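Local coordinates for protein putative isochorismatase hydrolase (PDB 3LQY) that is probably a hydrolase of the isochorismatase family, though its substrate is not known, at residues R48-H59 / A83-H94. Sequence-based numbering, arbitrary orientation.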
loop_
_atom_site.group_PDB
_atom_site.type_symbol
_atom_site.label_atom_id
_atom_site.label_comp_id
_atom_site.label_asym_id
_atom_site.label_seq_id
_atom_site.Cartn_x
_atom_site.Cartn_y
_atom_site.Cartn_z
ATOM N N ARG A 48 4.769 -13.390 7.262
ATOM C CA ARG A 48 5.955 -14.202 7.078
ATOM C C ARG A 48 6.028 -15.293 8.150
ATOM O O ARG A 48 6.452 -16.402 7.866
ATOM C CB ARG A 48 7.234 -13.351 7.149
ATOM C CG ARG A 48 7.414 -12.398 5.990
ATOM C CD ARG A 48 8.449 -11.348 6.310
ATOM N NE ARG A 48 8.785 -10.561 5.132
ATOM C CZ ARG A 48 9.605 -9.507 5.145
ATOM N NH1 ARG A 48 10.157 -9.114 6.289
ATOM N NH2 ARG A 48 9.876 -8.843 4.021
ATOM N N GLN A 49 5.629 -14.930 9.370
ATOM C CA GLN A 49 5.501 -15.847 10.495
ATOM C C GLN A 49 4.522 -16.994 10.188
ATOM O O GLN A 49 4.745 -18.121 10.624
ATOM C CB GLN A 49 5.073 -15.092 11.770
ATOM C CG GLN A 49 4.962 -15.960 13.052
ATOM C CD GLN A 49 3.716 -15.640 13.879
ATOM O OE1 GLN A 49 2.581 -15.839 13.429
ATOM N NE2 GLN A 49 3.928 -15.159 15.103
ATOM N N GLN A 50 3.448 -16.702 9.453
ATOM C CA GLN A 50 2.595 -17.752 8.894
ATOM C C GLN A 50 3.162 -18.095 7.501
ATOM O O GLN A 50 4.267 -17.666 7.152
ATOM C CB GLN A 50 1.119 -17.308 8.863
ATOM C CG GLN A 50 0.582 -16.851 10.218
ATOM C CD GLN A 50 0.730 -17.913 11.282
ATOM O OE1 GLN A 50 0.147 -18.997 11.186
ATOM N NE2 GLN A 50 1.544 -17.625 12.293
ATOM N N GLY A 51 2.449 -18.889 6.711
ATOM C CA GLY A 51 2.987 -19.294 5.411
ATOM C C GLY A 51 2.692 -18.185 4.431
ATOM O O GLY A 51 3.102 -18.265 3.269
ATOM N N LEU A 52 2.034 -17.123 4.915
ATOM C CA LEU A 52 1.362 -16.351 3.886
ATOM C C LEU A 52 2.018 -15.499 2.812
ATOM O O LEU A 52 3.156 -15.004 3.001
ATOM C CB LEU A 52 0.437 -15.503 4.767
ATOM C CG LEU A 52 -0.772 -16.230 5.351
ATOM C CD1 LEU A 52 -0.402 -17.501 6.081
ATOM C CD2 LEU A 52 -1.562 -15.314 6.263
ATOM N N PRO A 53 1.335 -15.363 1.665
ATOM C CA PRO A 53 1.843 -14.549 0.571
ATOM C C PRO A 53 2.034 -13.060 0.934
ATOM O O PRO A 53 1.172 -12.451 1.591
ATOM C CB PRO A 53 0.756 -14.709 -0.502
ATOM C CG PRO A 53 0.119 -15.972 -0.196
ATOM C CD PRO A 53 0.083 -16.036 1.284
ATOM N N VAL A 54 3.166 -12.507 0.504
ATOM C CA VAL A 54 3.471 -11.085 0.635
ATOM C C VAL A 54 3.877 -10.547 -0.737
ATOM O O VAL A 54 4.808 -11.090 -1.363
ATOM C CB VAL A 54 4.612 -10.846 1.633
ATOM C CG1 VAL A 54 4.932 -9.370 1.721
ATOM C CG2 VAL A 54 4.215 -11.366 2.990
ATOM N N VAL A 55 3.162 -9.514 -1.210
ATOM C CA VAL A 55 3.500 -8.859 -2.473
ATOM C C VAL A 55 3.713 -7.360 -2.269
ATOM O O VAL A 55 2.930 -6.688 -1.574
ATOM C CB VAL A 55 2.446 -9.048 -3.556
ATOM C CG1 VAL A 55 2.899 -8.409 -4.869
ATOM C CG2 VAL A 55 2.119 -10.504 -3.771
ATOM N N HIS A 56 4.777 -6.858 -2.901
ATOM C CA HIS A 56 5.132 -5.441 -2.830
ATOM C C HIS A 56 4.883 -4.724 -4.145
ATOM O O HIS A 56 5.060 -5.288 -5.246
ATOM C CB HIS A 56 6.641 -5.280 -2.486
ATOM C CG HIS A 56 7.069 -6.029 -1.267
ATOM N ND1 HIS A 56 7.151 -5.441 -0.022
ATOM C CD2 HIS A 56 7.441 -7.325 -1.102
ATOM C CE1 HIS A 56 7.587 -6.341 0.850
ATOM N NE2 HIS A 56 7.749 -7.494 0.225
ATOM N N VAL A 57 4.556 -3.446 -4.027
ATOM C CA VAL A 57 4.363 -2.616 -5.196
ATOM C C VAL A 57 5.239 -1.397 -4.982
ATOM O O VAL A 57 5.325 -0.920 -3.882
ATOM C CB VAL A 57 2.903 -2.217 -5.350
ATOM C CG1 VAL A 57 2.777 -1.162 -6.415
ATOM C CG2 VAL A 57 2.038 -3.478 -5.683
ATOM N N ARG A 58 5.894 -0.938 -6.041
ATOM C CA ARG A 58 6.808 0.153 -5.991
ATOM C C ARG A 58 6.606 1.020 -7.228
ATOM O O ARG A 58 6.427 0.504 -8.314
ATOM C CB ARG A 58 8.235 -0.441 -5.981
ATOM C CG ARG A 58 9.285 0.418 -5.440
ATOM C CD ARG A 58 10.638 -0.301 -5.281
ATOM N NE ARG A 58 11.285 -0.691 -6.552
ATOM C CZ ARG A 58 11.904 0.137 -7.390
ATOM N NH1 ARG A 58 12.027 1.429 -7.104
ATOM N NH2 ARG A 58 12.455 -0.339 -8.516
ATOM N N HIS A 59 6.645 2.332 -7.067
ATOM C CA HIS A 59 6.415 3.278 -8.172
ATOM C C HIS A 59 7.664 3.994 -8.653
ATOM O O HIS A 59 8.474 4.458 -7.834
ATOM C CB HIS A 59 5.423 4.359 -7.716
ATOM C CG HIS A 59 4.914 5.218 -8.836
ATOM N ND1 HIS A 59 3.705 4.971 -9.444
ATOM C CD2 HIS A 59 5.448 6.293 -9.475
ATOM C CE1 HIS A 59 3.508 5.855 -10.405
ATOM N NE2 HIS A 59 4.547 6.668 -10.449
ATOM N N ALA A 83 11.217 -3.598 4.097
ATOM C CA ALA A 83 11.928 -4.082 2.911
ATOM C C ALA A 83 11.466 -5.497 2.496
ATOM O O ALA A 83 11.082 -6.331 3.345
ATOM C CB ALA A 83 13.453 -4.071 3.170
ATOM N N ALA A 84 11.532 -5.768 1.192
ATOM C CA ALA A 84 11.164 -7.073 0.656
ATOM C C ALA A 84 12.214 -8.130 0.991
ATOM O O ALA A 84 13.380 -7.811 1.314
ATOM C CB ALA A 84 10.957 -6.988 -0.853
ATOM N N GLN A 85 11.793 -9.392 0.904
ATOM C CA GLN A 85 12.673 -10.563 1.108
ATOM C C GLN A 85 12.663 -11.450 -0.126
ATOM O O GLN A 85 11.804 -11.297 -0.977
ATOM C CB GLN A 85 12.175 -11.369 2.302
ATOM C CG GLN A 85 12.721 -10.864 3.631
ATOM C CD GLN A 85 12.144 -11.612 4.811
ATOM O OE1 GLN A 85 11.250 -12.468 4.654
ATOM N NE2 GLN A 85 12.650 -11.296 6.008
ATOM N N GLU A 86 13.600 -12.379 -0.242
ATOM C CA GLU A 86 13.602 -13.241 -1.410
ATOM C C GLU A 86 12.311 -14.026 -1.395
ATOM O O GLU A 86 11.824 -14.420 -0.323
ATOM C CB GLU A 86 14.833 -14.187 -1.431
ATOM C CG GLU A 86 14.929 -15.024 -2.718
ATOM C CD GLU A 86 14.036 -16.295 -2.733
ATOM O OE1 GLU A 86 13.249 -16.533 -1.778
ATOM O OE2 GLU A 86 14.128 -17.078 -3.716
ATOM N N GLY A 87 11.748 -14.231 -2.584
ATOM C CA GLY A 87 10.511 -14.987 -2.730
ATOM C C GLY A 87 9.317 -14.066 -2.894
ATOM O O GLY A 87 8.347 -14.429 -3.566
ATOM N N GLU A 88 9.394 -12.878 -2.281
ATOM C CA GLU A 88 8.289 -11.925 -2.262
ATOM C C GLU A 88 8.415 -11.045 -3.495
ATOM O O GLU A 88 9.410 -10.346 -3.650
ATOM C CB GLU A 88 8.349 -11.073 -0.994
ATOM C CG GLU A 88 8.443 -11.878 0.293
ATOM C CD GLU A 88 8.478 -10.968 1.542
ATOM O OE1 GLU A 88 8.765 -9.762 1.378
ATOM O OE2 GLU A 88 8.279 -11.475 2.677
ATOM N N ALA A 89 7.438 -11.119 -4.389
ATOM C CA ALA A 89 7.465 -10.387 -5.645
ATOM C C ALA A 89 7.392 -8.892 -5.373
ATOM O O ALA A 89 6.719 -8.446 -4.435
ATOM C CB ALA A 89 6.274 -10.807 -6.543
ATOM N N VAL A 90 8.073 -8.124 -6.216
ATOM C CA VAL A 90 7.965 -6.673 -6.191
ATOM C C VAL A 90 7.494 -6.200 -7.556
ATOM O O VAL A 90 8.162 -6.433 -8.561
ATOM C CB VAL A 90 9.347 -6.052 -5.864
ATOM C CG1 VAL A 90 9.303 -4.550 -6.021
ATOM C CG2 VAL A 90 9.749 -6.450 -4.460
ATOM N N VAL A 91 6.331 -5.562 -7.603
ATOM C CA VAL A 91 5.813 -5.061 -8.851
ATOM C C VAL A 91 6.129 -3.592 -9.032
ATOM O O VAL A 91 5.694 -2.761 -8.232
ATOM C CB VAL A 91 4.259 -5.181 -8.904
ATOM C CG1 VAL A 91 3.750 -4.730 -10.270
ATOM C CG2 VAL A 91 3.834 -6.616 -8.594
ATOM N N LEU A 92 6.725 -3.266 -10.163
ATOM C CA LEU A 92 7.112 -1.896 -10.498
ATOM C C LEU A 92 5.986 -1.280 -11.321
ATOM O O LEU A 92 5.542 -1.869 -12.321
ATOM C CB LEU A 92 8.441 -1.895 -11.297
ATOM C CG LEU A 92 8.950 -0.536 -11.811
ATOM C CD1 LEU A 92 9.033 0.509 -10.693
ATOM C CD2 LEU A 92 10.314 -0.668 -12.471
ATOM N N LYS A 93 5.505 -0.111 -10.904
ATOM C CA LYS A 93 4.383 0.547 -11.610
ATOM C C LYS A 93 4.733 1.986 -11.984
ATOM O O LYS A 93 5.646 2.592 -11.407
ATOM C CB LYS A 93 3.139 0.529 -10.755
ATOM C CG LYS A 93 3.081 1.528 -9.615
ATOM C CD LYS A 93 1.786 1.368 -8.846
ATOM C CE LYS A 93 1.611 2.404 -7.717
ATOM N NZ LYS A 93 1.394 3.837 -8.177
ATOM N N HIS A 94 4.000 2.516 -12.957
ATOM C CA HIS A 94 4.180 3.895 -13.438
ATOM C C HIS A 94 2.883 4.694 -13.447
ATOM O O HIS A 94 2.860 5.859 -13.824
ATOM C CB HIS A 94 4.808 3.865 -14.837
ATOM C CG HIS A 94 6.035 2.995 -14.925
ATOM N ND1 HIS A 94 7.192 3.264 -14.223
ATOM C CD2 HIS A 94 6.267 1.846 -15.603
ATOM C CE1 HIS A 94 8.092 2.333 -14.487
ATOM N NE2 HIS A 94 7.551 1.457 -15.314
HETATM O O HOH W 1 11.391 -6.508 5.950
HETATM O O HOH W 2 5.221 -12.693 -3.784
HETATM O O HOH W 3 4.651 7.875 -12.793
#
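His56 pairs with Val90 in a parallel bridge between strands 54-59 and 90-93, the latter the outermost on this side of the six-stranded parallel sheet of the isochorismatase-like alpha/beta fold. The ladder illustrates how an edge strand is paired along its inner side: Ala89 O accepts from His56 N, His56 O from Val91 N, Val91 O from Arg58 N, and Arg58 O from Lys93 N at 2.8 Å. Where the strands diverge before this ladder, a water takes over, accepting from Ala89 N and donating to Val54 O. On the other edge of strand 54-59, Val55 and Val57 make backbone hydrogen bonds to strand 8-13 and to Asp14 just after it.

Beyond the divergence, Glu88 is the polar centre. Arg48 grips it side-on: Arg48 NE meets the syn lone pair of Glu88 OE2 at 2.7 Å and Arg48 NH2 reaches Glu88 OE1. The same OE1 accepts from Gln85 N and, from above the carboxylate plane, from His56 NE2 at 2.7 Å, a bond nearly straight. The imidazole reaches it because chi1 of -53° sets CG anti to the carbonyl carbon; Ala84 CB lies over one ring face in a CH-pi contact, offset toward the rim. Arg48 NH2 also donates to Ala83 O, which a water links to NH1, while the Gln85 amide stacks flat on the guanidinium, planes 8° apart. A methionine in place of Arg48 would probably leave OE2 without its charged mate and Ala83 O without its side-chain donor.

At the far end Lys93, turned at chi4, is held by Gln95 O and 3-sulfinoalanine 126, an oxidised cysteine, which with Asp14 is consistent with the family's Asp-Lys-Cys active site. There Lys93 NZ donates to His59 ND1 at 2.9 Å, tilted 24° from the ring plane.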